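Local coordinates for protein Baccell_00875 (PDB 5NO8) that probably acts as a polysaccharide lyase that removes the L-rhamnose caps linked to glucuronic acid on complex arabinogalactan proteins, at residues A591-D596 against H612-I617. Residues are numbered along the deposited sequence; the frame is centred on the assembly and turned at random.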
loop_
_atom_site.group_PDB
_atom_site.type_symbol
_atom_site.label_atom_id
_atom_site.label_comp_id
_atom_site.label_asym_id
_atom_site.label_seq_id
_atom_site.Cartn_x
_atom_site.Cartn_y
_atom_site.Cartn_z
ATOM N N ALA A 591 -1.347 -2.164 -2.956
ATOM C CA ALA A 591 -2.484 -1.492 -2.366
ATOM C C ALA A 591 -2.120 -0.404 -1.357
ATOM O O ALA A 591 -1.235 -0.580 -0.497
ATOM C CB ALA A 591 -3.368 -2.514 -1.697
ATOM N N ILE A 592 -2.890 0.681 -1.405
ATOM C CA ILE A 592 -2.810 1.701 -0.401
ATOM C C ILE A 592 -3.167 1.093 0.949
ATOM O O ILE A 592 -4.239 0.523 1.118
ATOM C CB ILE A 592 -3.773 2.864 -0.668
ATOM C CG1 ILE A 592 -3.400 3.606 -1.961
ATOM C CG2 ILE A 592 -3.768 3.830 0.530
ATOM C CD1 ILE A 592 -4.519 4.487 -2.476
ATOM N N ARG A 593 -2.221 1.183 1.868
ATOM C CA ARG A 593 -2.374 0.823 3.274
ATOM C C ARG A 593 -1.541 1.843 4.039
ATOM O O ARG A 593 -0.508 2.311 3.548
ATOM C CB ARG A 593 -1.894 -0.605 3.541
ATOM C CG ARG A 593 -2.569 -1.652 2.661
ATOM C CD ARG A 593 -2.157 -3.106 2.955
ATOM N NE ARG A 593 -2.313 -3.409 4.369
ATOM C CZ ARG A 593 -3.475 -3.700 4.969
ATOM N NH1 ARG A 593 -4.594 -3.826 4.275
ATOM N NH2 ARG A 593 -3.505 -3.871 6.271
ATOM N N HIS A 594 -1.991 2.245 5.212
ATOM C CA HIS A 594 -1.386 3.411 5.876
ATOM C C HIS A 594 -1.507 3.454 7.401
ATOM O O HIS A 594 -1.413 4.517 8.014
ATOM C CB HIS A 594 -1.888 4.709 5.237
ATOM C CG HIS A 594 -3.377 4.894 5.293
ATOM N ND1 HIS A 594 -4.074 5.058 6.480
ATOM C CD2 HIS A 594 -4.295 4.939 4.307
ATOM C CE1 HIS A 594 -5.356 5.202 6.206
ATOM N NE2 HIS A 594 -5.517 5.166 4.897
ATOM N N TRP A 595 -1.603 2.291 8.031
ATOM C CA TRP A 595 -1.713 2.223 9.502
ATOM C C TRP A 595 -0.869 1.161 10.215
ATOM O O TRP A 595 -0.694 1.237 11.433
ATOM C CB TRP A 595 -3.199 2.040 9.869
ATOM C CG TRP A 595 -3.776 0.864 9.219
ATOM C CD1 TRP A 595 -3.778 -0.420 9.683
ATOM C CD2 TRP A 595 -4.407 0.836 7.949
ATOM N NE1 TRP A 595 -4.382 -1.242 8.769
ATOM C CE2 TRP A 595 -4.754 -0.497 7.683
ATOM C CE3 TRP A 595 -4.706 1.810 7.005
ATOM C CZ2 TRP A 595 -5.395 -0.870 6.516
ATOM C CZ3 TRP A 595 -5.324 1.439 5.844
ATOM C CH2 TRP A 595 -5.656 0.106 5.603
ATOM N N ASP A 596 -0.310 0.191 9.495
ATOM C CA ASP A 596 0.314 -0.944 10.176
ATOM C C ASP A 596 1.629 -0.619 10.853
ATOM O O ASP A 596 2.020 -1.327 11.778
ATOM C CB ASP A 596 0.457 -2.138 9.224
ATOM C CG ASP A 596 -0.874 -2.744 8.879
ATOM O OD1 ASP A 596 -1.483 -3.299 9.822
ATOM O OD2 ASP A 596 -1.334 -2.633 7.709
ATOM N N HIS A 612 3.087 -2.772 2.312
ATOM C CA HIS A 612 2.758 -3.539 3.456
ATOM C C HIS A 612 2.363 -4.909 2.937
ATOM O O HIS A 612 1.658 -5.030 1.969
ATOM C CB HIS A 612 1.606 -2.937 4.224
ATOM C CG HIS A 612 1.270 -3.709 5.446
ATOM N ND1 HIS A 612 0.247 -4.625 5.479
ATOM C CD2 HIS A 612 1.888 -3.783 6.648
ATOM C CE1 HIS A 612 0.209 -5.180 6.679
ATOM N NE2 HIS A 612 1.190 -4.678 7.404
ATOM N N TYR A 613 2.761 -5.935 3.659
ATOM C CA TYR A 613 2.614 -7.321 3.188
ATOM C C TYR A 613 1.185 -7.768 2.865
ATOM O O TYR A 613 1.002 -8.641 2.020
ATOM C CB TYR A 613 3.249 -8.280 4.179
ATOM C CG TYR A 613 2.452 -8.473 5.427
ATOM C CD1 TYR A 613 1.494 -9.471 5.489
ATOM C CD2 TYR A 613 2.665 -7.701 6.546
ATOM C CE1 TYR A 613 0.777 -9.701 6.626
ATOM C CE2 TYR A 613 1.929 -7.919 7.701
ATOM C CZ TYR A 613 0.965 -8.910 7.712
ATOM O OH TYR A 613 0.217 -9.194 8.833
ATOM N N TRP A 614 0.147 -7.196 3.506
ATOM C CA TRP A 614 -1.210 -7.601 3.087
ATOM C C TRP A 614 -1.577 -7.162 1.669
ATOM O O TRP A 614 -2.530 -7.682 1.084
ATOM C CB TRP A 614 -2.296 -7.198 4.065
ATOM C CG TRP A 614 -2.380 -7.945 5.350
ATOM C CD1 TRP A 614 -2.593 -7.384 6.547
ATOM C CD2 TRP A 614 -2.324 -9.375 5.592
ATOM N NE1 TRP A 614 -2.656 -8.330 7.525
ATOM C CE2 TRP A 614 -2.494 -9.563 6.964
ATOM C CE3 TRP A 614 -2.100 -10.499 4.785
ATOM C CZ2 TRP A 614 -2.461 -10.836 7.566
ATOM C CZ3 TRP A 614 -2.062 -11.749 5.378
ATOM C CH2 TRP A 614 -2.255 -11.909 6.735
ATOM N N SER A 615 -0.801 -6.263 1.056
ATOM C CA SER A 615 -0.945 -6.011 -0.371
ATOM C C SER A 615 -0.860 -7.303 -1.195
ATOM O O SER A 615 -1.389 -7.363 -2.287
ATOM C CB SER A 615 0.111 -5.030 -0.912
ATOM O OG SER A 615 1.455 -5.550 -0.816
ATOM N N THR A 616 -0.178 -8.319 -0.675
ATOM C CA THR A 616 -0.061 -9.592 -1.407
ATOM C C THR A 616 -1.358 -10.371 -1.468
ATOM O O THR A 616 -1.484 -11.236 -2.304
ATOM C CB THR A 616 1.064 -10.497 -0.863
ATOM O OG1 THR A 616 0.814 -10.895 0.478
ATOM C CG2 THR A 616 2.421 -9.764 -0.922
ATOM N N ILE A 617 -2.351 -10.037 -0.638
ATOM C CA ILE A 617 -3.640 -10.716 -0.766
ATOM C C ILE A 617 -4.225 -10.418 -2.141
ATOM O O ILE A 617 -4.835 -11.279 -2.762
ATOM C CB ILE A 617 -4.668 -10.272 0.306
ATOM C CG1 ILE A 617 -4.147 -10.457 1.720
ATOM C CG2 ILE A 617 -5.945 -11.107 0.153
ATOM C CD1 ILE A 617 -4.952 -9.675 2.730
HETATM O O HOH W 1 0.888 -1.516 0.967
HETATM O O HOH W 2 -1.648 -4.990 -3.915
HETATM O O HOH W 3 -0.359 -6.051 9.808
#
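A type I beta turn, His612 to Ser615, leads into helix 615-629 of the helical domain and packs against the loop 591-596, which runs into helix 596-600; six buried residues make the contact near the centre of the chain. At His612 the backbone N reaches Ala591 O through one bridging water. With CG anti to the backbone N (chi1 -179°), the imidazole lies between two groups: the Asp596 carboxylate is stacked on one face, planes 13° apart and OD2 over the ring centre, while Tyr613 CD2 sits over the opposite face, offset toward the rim. His612 ND1 is 3.0 Å from Arg593 NE, so carboxylate, guanidinium and imidazole crowd together; the acid would tend to favour a protonated ring and the Arg593 cation to oppose it. Asp596 OD2 also takes a bond from Arg593 NH2 (2.9 Å) on its syn lone pair, close to the guanidinium plane, as part of a salt bridge. Arg593 NH1 pairs with Glu541, so two acids hold the group and limit its rotation. Tyr613 sends its hydroxyl to Asp679. Trp614 lays CB over the centre of one guanidinium face of Arg593, opposite Trp595 CZ2, and the indole edge turns to Arg593 NH2, 3.6 Å from Trp614 CD1, with the planes nearly perpendicular (85°). A glycerol, probably from the crystallisation liquor, hydrogen-bonds to Arg593 NH2, Asp596 OD1 and Trp595 NE1, consistent with a polar pocket beside this cluster. Ser615 closes the turn: its N and its OG both donate to His612 O, OG at 2.8 Å from above the carbonyl plane. Its CB lies 3.8 Å from Ala591 N, and a second water accepts from that N and donates to Ser615 O at 2.9 Å.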